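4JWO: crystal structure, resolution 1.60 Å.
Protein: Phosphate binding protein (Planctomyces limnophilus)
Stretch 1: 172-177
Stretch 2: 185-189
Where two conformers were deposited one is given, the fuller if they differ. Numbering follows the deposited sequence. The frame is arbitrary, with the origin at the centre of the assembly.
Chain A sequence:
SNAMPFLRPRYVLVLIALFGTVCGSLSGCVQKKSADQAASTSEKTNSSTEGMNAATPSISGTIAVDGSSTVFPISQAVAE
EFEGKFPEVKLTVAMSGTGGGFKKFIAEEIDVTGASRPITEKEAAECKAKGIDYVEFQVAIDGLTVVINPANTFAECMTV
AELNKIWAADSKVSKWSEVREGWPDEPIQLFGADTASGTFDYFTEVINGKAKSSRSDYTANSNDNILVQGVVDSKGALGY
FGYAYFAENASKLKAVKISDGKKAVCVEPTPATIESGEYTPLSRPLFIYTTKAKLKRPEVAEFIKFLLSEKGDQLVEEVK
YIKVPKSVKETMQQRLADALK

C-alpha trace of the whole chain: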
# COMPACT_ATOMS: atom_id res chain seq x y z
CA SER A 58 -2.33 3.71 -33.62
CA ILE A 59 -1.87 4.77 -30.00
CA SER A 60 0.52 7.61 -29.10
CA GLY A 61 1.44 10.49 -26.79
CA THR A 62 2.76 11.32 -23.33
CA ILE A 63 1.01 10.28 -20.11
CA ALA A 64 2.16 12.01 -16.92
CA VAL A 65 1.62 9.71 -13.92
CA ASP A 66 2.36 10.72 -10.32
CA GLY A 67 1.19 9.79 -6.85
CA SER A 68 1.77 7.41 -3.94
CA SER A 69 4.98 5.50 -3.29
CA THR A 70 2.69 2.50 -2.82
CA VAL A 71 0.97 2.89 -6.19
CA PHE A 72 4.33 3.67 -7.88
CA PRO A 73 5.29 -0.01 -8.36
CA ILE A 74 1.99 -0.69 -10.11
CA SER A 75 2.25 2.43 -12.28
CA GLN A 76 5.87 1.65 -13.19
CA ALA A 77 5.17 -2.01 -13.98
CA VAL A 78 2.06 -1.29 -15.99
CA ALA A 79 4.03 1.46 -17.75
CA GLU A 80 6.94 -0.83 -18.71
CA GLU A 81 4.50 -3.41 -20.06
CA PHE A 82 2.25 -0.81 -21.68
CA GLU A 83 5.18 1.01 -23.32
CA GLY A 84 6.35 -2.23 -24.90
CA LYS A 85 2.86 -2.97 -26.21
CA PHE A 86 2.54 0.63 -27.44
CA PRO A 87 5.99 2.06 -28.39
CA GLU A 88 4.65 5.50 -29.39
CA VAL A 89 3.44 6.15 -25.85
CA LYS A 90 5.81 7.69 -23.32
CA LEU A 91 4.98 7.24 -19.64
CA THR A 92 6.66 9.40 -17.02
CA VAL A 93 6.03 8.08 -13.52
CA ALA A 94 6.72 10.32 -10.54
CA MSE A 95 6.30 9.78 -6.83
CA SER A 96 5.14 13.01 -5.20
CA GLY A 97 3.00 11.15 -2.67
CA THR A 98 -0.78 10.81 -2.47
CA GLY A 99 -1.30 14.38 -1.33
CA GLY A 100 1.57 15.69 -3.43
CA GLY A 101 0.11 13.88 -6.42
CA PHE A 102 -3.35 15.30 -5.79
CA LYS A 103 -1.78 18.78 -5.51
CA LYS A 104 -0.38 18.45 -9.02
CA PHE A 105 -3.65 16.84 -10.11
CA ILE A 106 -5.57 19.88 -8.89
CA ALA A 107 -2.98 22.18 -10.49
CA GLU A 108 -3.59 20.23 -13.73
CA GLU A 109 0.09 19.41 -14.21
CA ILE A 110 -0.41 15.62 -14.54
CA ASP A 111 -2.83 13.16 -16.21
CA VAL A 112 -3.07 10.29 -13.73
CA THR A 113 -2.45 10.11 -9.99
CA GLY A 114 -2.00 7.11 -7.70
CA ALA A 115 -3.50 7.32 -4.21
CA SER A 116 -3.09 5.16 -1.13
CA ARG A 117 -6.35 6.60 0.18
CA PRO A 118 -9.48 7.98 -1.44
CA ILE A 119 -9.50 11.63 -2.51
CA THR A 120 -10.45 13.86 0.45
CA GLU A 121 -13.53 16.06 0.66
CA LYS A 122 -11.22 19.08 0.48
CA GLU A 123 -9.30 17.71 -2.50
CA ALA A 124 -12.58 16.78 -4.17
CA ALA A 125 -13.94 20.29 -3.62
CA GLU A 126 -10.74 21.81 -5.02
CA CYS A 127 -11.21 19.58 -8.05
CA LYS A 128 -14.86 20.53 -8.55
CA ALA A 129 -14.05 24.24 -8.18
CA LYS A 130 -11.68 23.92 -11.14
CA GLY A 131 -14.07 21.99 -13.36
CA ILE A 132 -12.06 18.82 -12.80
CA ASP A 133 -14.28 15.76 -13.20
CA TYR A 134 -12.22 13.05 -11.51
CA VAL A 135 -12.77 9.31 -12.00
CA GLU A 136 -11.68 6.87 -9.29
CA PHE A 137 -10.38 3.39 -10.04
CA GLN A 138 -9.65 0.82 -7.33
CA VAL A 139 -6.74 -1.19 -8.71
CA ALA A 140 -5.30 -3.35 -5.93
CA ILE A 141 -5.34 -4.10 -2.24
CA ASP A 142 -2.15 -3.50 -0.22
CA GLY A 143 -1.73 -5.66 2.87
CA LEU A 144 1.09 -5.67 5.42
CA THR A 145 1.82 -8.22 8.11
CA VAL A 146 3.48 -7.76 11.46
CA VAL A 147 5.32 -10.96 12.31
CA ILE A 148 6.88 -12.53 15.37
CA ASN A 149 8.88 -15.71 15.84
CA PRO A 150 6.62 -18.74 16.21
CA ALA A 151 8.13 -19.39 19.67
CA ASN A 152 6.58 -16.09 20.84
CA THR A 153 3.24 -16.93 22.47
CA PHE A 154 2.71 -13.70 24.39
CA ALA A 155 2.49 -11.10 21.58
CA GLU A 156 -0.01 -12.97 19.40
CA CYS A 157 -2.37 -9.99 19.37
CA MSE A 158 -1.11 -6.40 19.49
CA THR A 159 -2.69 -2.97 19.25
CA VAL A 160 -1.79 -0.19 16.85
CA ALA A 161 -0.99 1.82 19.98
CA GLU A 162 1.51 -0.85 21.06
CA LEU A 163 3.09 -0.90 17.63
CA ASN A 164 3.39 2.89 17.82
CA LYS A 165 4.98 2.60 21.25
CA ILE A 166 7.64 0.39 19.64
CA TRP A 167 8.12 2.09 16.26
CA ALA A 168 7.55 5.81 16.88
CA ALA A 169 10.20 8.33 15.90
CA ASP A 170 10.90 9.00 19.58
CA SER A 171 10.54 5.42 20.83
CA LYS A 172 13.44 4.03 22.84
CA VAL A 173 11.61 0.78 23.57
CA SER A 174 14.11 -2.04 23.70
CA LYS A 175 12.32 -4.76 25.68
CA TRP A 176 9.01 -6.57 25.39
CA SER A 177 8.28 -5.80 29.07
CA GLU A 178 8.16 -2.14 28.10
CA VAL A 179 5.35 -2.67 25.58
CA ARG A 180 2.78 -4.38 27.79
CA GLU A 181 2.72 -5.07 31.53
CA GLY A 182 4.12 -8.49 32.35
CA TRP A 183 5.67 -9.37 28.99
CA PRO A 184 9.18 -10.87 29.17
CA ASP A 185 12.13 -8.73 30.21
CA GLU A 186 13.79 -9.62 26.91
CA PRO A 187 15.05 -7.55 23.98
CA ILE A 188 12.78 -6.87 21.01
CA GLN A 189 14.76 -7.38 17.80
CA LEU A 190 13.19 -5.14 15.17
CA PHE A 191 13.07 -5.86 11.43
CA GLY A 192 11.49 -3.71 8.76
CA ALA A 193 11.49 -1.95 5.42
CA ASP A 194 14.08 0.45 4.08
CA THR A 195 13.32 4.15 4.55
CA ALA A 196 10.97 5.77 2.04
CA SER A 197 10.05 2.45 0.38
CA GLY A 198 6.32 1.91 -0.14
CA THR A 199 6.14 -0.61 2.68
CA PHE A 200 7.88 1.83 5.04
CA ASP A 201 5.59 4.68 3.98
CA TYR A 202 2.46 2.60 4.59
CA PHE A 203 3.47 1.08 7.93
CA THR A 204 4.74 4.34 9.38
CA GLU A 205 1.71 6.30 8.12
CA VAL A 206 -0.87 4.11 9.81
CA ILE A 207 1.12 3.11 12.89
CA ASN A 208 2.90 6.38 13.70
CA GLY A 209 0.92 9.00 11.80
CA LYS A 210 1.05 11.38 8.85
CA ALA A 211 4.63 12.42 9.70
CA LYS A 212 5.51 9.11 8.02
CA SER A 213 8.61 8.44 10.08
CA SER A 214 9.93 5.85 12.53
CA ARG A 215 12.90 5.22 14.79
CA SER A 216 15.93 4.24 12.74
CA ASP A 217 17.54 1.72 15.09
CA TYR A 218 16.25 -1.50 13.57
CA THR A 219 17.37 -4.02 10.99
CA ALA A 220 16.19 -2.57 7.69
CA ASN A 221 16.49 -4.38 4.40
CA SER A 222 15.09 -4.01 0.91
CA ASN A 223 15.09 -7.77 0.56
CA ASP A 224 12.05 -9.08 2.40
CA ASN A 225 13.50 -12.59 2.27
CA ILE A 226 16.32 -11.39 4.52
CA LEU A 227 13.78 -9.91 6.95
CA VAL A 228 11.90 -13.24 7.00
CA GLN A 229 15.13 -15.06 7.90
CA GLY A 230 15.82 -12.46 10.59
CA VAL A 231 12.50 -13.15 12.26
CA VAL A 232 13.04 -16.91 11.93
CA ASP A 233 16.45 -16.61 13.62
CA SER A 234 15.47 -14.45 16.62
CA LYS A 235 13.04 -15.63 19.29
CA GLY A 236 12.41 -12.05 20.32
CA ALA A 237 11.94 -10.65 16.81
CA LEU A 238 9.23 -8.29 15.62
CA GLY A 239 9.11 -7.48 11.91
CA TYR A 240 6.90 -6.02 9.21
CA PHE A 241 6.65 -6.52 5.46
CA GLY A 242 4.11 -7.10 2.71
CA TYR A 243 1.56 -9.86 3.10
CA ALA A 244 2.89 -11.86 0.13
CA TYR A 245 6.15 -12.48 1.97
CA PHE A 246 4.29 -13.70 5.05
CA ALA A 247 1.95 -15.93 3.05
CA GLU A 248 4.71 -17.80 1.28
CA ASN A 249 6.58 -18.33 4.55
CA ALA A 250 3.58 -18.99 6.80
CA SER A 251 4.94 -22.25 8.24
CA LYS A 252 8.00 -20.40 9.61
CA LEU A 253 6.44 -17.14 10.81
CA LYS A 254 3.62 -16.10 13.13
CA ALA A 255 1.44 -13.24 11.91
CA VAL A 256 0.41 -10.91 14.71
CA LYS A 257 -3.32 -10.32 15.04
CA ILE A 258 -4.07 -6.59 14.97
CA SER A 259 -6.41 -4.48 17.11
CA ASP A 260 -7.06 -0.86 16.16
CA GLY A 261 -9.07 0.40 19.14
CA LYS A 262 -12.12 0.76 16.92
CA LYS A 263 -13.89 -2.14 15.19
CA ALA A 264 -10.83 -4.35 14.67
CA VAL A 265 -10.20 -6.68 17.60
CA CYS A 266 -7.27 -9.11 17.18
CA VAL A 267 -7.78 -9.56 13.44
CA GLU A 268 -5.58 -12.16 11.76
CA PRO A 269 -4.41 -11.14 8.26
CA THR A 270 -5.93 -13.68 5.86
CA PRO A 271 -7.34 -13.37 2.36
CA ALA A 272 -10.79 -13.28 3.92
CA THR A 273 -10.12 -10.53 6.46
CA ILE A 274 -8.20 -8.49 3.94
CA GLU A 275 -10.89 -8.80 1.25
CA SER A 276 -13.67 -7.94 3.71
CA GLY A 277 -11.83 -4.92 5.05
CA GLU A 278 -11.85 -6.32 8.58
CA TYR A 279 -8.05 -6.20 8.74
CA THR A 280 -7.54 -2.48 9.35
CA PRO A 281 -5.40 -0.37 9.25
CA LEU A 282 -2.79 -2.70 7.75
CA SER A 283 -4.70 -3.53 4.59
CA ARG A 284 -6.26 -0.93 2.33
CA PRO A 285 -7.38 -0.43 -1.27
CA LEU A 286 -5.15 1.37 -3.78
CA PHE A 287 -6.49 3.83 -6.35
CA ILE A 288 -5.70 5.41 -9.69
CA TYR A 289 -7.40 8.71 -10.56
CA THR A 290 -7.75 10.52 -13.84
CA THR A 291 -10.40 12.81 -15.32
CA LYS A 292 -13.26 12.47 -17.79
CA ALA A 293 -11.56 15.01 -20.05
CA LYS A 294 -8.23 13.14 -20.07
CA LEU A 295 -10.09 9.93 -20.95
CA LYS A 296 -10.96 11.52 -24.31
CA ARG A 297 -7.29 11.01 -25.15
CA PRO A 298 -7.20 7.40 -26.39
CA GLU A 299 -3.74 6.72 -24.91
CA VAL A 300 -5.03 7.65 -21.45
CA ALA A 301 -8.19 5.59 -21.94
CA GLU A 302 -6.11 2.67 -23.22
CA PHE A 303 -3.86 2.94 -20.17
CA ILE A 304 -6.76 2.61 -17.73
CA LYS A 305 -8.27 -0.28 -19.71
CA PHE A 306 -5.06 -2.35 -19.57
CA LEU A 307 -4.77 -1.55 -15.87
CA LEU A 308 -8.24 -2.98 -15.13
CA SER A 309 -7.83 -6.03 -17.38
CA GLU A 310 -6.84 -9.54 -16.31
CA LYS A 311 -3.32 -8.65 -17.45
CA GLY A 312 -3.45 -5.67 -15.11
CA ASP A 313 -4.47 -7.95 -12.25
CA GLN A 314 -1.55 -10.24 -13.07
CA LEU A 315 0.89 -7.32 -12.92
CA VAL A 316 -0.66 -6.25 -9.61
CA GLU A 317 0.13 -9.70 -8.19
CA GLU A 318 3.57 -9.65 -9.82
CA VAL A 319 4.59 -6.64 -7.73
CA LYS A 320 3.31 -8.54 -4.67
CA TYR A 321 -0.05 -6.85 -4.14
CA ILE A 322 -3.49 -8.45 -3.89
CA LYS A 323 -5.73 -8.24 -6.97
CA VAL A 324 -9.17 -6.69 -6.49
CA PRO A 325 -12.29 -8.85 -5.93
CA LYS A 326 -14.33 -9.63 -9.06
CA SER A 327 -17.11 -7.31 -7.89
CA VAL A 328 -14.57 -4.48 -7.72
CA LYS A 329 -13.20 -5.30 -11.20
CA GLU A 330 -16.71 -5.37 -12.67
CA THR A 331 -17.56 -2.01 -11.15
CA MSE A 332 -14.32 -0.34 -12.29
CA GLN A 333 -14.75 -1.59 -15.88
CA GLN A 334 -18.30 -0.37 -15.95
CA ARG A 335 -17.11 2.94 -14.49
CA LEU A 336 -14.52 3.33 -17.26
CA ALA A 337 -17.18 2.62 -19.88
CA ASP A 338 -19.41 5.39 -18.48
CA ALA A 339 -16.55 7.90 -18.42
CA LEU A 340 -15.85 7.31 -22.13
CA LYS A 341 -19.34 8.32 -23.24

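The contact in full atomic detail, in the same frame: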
# COMPACT_ATOMS: atom_id res chain seq x y z
N LYS A 172 12.19 4.63 22.41
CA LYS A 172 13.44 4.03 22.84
C LYS A 172 13.19 2.61 23.33
O LYS A 172 14.06 2.01 23.96
CB LYS A 172 14.05 4.84 23.99
CG LYS A 172 14.03 6.34 23.76
CD LYS A 172 14.75 6.71 22.47
CE LYS A 172 14.46 8.15 22.09
NZ LYS A 172 15.27 8.60 20.92
N VAL A 173 12.00 2.09 23.05
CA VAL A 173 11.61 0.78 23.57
C VAL A 173 12.59 -0.28 23.11
O VAL A 173 12.90 -0.38 21.92
CB VAL A 173 10.16 0.39 23.16
CG1 VAL A 173 9.91 -1.12 23.34
CG2 VAL A 173 9.17 1.20 23.97
N SER A 174 13.11 -1.05 24.05
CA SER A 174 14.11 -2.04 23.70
C SER A 174 13.71 -3.42 24.17
O SER A 174 14.30 -4.40 23.74
CB SER A 174 15.47 -1.66 24.30
OG SER A 174 15.40 -1.64 25.71
N LYS A 175 12.72 -3.50 25.06
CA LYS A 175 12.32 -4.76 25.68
C LYS A 175 10.83 -4.99 25.59
O LYS A 175 10.04 -4.05 25.67
CB LYS A 175 12.74 -4.79 27.15
CG LYS A 175 14.23 -4.80 27.37
CD LYS A 175 14.58 -4.69 28.85
CE LYS A 175 16.07 -4.90 29.07
NZ LYS A 175 16.42 -4.89 30.52
N TRP A 176 10.43 -6.25 25.47
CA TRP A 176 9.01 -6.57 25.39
C TRP A 176 8.24 -6.11 26.63
O TRP A 176 7.08 -5.71 26.53
CB TRP A 176 8.83 -8.07 25.16
CG TRP A 176 9.20 -8.52 23.79
CD1 TRP A 176 10.37 -9.10 23.41
CD2 TRP A 176 8.38 -8.46 22.61
NE1 TRP A 176 10.35 -9.41 22.07
CE2 TRP A 176 9.13 -9.03 21.56
CE3 TRP A 176 7.09 -7.99 22.35
CZ2 TRP A 176 8.63 -9.13 20.25
CZ3 TRP A 176 6.59 -8.10 21.06
CH2 TRP A 176 7.36 -8.67 20.03
N SER A 177 8.89 -6.17 27.79
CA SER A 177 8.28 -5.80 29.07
C SER A 177 7.85 -4.34 29.09
O SER A 177 7.04 -3.92 29.92
CB SER A 177 9.26 -6.04 30.22
OG SER A 177 10.47 -5.35 29.97
N ASP A 185 11.03 -9.68 30.12
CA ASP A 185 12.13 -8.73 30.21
C ASP A 185 13.23 -9.17 29.24
O ASP A 185 14.32 -9.58 29.64
CB ASP A 185 12.65 -8.69 31.65
CG ASP A 185 13.79 -7.71 31.84
OD1 ASP A 185 13.87 -6.74 31.07
OD2 ASP A 185 14.60 -7.90 32.77
N GLU A 186 12.92 -9.10 27.95
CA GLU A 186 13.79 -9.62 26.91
C GLU A 186 13.82 -8.62 25.77
O GLU A 186 12.83 -7.93 25.52
CB GLU A 186 13.25 -10.95 26.37
CG GLU A 186 13.14 -12.07 27.41
CD GLU A 186 14.49 -12.59 27.87
OE1 GLU A 186 15.51 -12.29 27.21
OE2 GLU A 186 14.53 -13.32 28.89
N PRO A 187 14.95 -8.54 25.05
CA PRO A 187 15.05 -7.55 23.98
C PRO A 187 14.09 -7.82 22.84
O PRO A 187 13.83 -8.97 22.48
CB PRO A 187 16.49 -7.71 23.48
CG PRO A 187 17.22 -8.38 24.59
CD PRO A 187 16.22 -9.26 25.27
N ILE A 188 13.55 -6.76 22.25
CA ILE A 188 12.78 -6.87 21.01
C ILE A 188 13.74 -6.61 19.86
O ILE A 188 14.38 -5.56 19.82
CB ILE A 188 11.71 -5.78 20.87
CG1 ILE A 188 10.86 -5.66 22.12
CG2 ILE A 188 10.84 -6.04 19.63
CD1 ILE A 188 9.87 -4.53 22.03
N GLN A 189 13.86 -7.56 18.94
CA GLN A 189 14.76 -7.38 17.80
C GLN A 189 13.91 -6.97 16.61
O GLN A 189 13.12 -7.76 16.11
CB GLN A 189 15.50 -8.69 17.49
CG GLN A 189 16.10 -9.39 18.70
CD GLN A 189 17.34 -8.71 19.23
OE1 GLN A 189 17.75 -7.65 18.74
NE2 GLN A 189 17.96 -9.31 20.25
O HOH W 1 16.26 -4.05 21.72
O HOH W 2 17.40 -7.43 31.70

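A single beta bridge joins the two stretches of this phosphate binding protein, and a methylene group seated squarely on an indole ring backs it up. Lys175 lies opposite Pro187, and the register suits the proline well: having no amide hydrogen to offer, it occupies the position whose neighbours do the bonding. Ile188 N donates to Ser174 O (2.9 Å) and Trp176 N donates to Glu186 O (2.9 Å), both close to linear, so that the two bonds flank the Lys175–Pro187 pair. Each carbonyl also receives an alpha carbon at close range, Pro187 CA lying 3.2 Å from Ser174 O and Lys175 CA 3.2 Å from Glu186 O. These CA-H...O contacts supplement the amide bonds where the chains run closest. A water extends the pattern by donating to both Ser174 O and Ile188 O.

The apolar side of the contact centres on Ile188, the residue most covered by the opposing stretch. Its CG1 stands 3.6 Å from the centroid of the five-membered ring of Trp176, only 3° off the ring normal, a geometry that directs an aliphatic group into the pi cloud. Farther along the same side chain, Ile188 CD1 meets Val173 CG1 at 3.7 Å, adding a purely dispersive contact.

Charge pairing takes over at the more exposed margin. The CA-to-CB bond of Lys175 points away from the other stretch, yet its extended side chain, m at chi1 and t thereafter, runs alongside Asp185, bringing NZ to 3.2 Å from Asp185 OD1 in a salt bridge. A second water accepts from Lys175 NZ and donates to Asp185 OD2, linking the ammonium to the other carboxylate oxygen. The example illustrates how a minimal backbone bridge can be reinforced by apolar packing and a water-assisted ion pair.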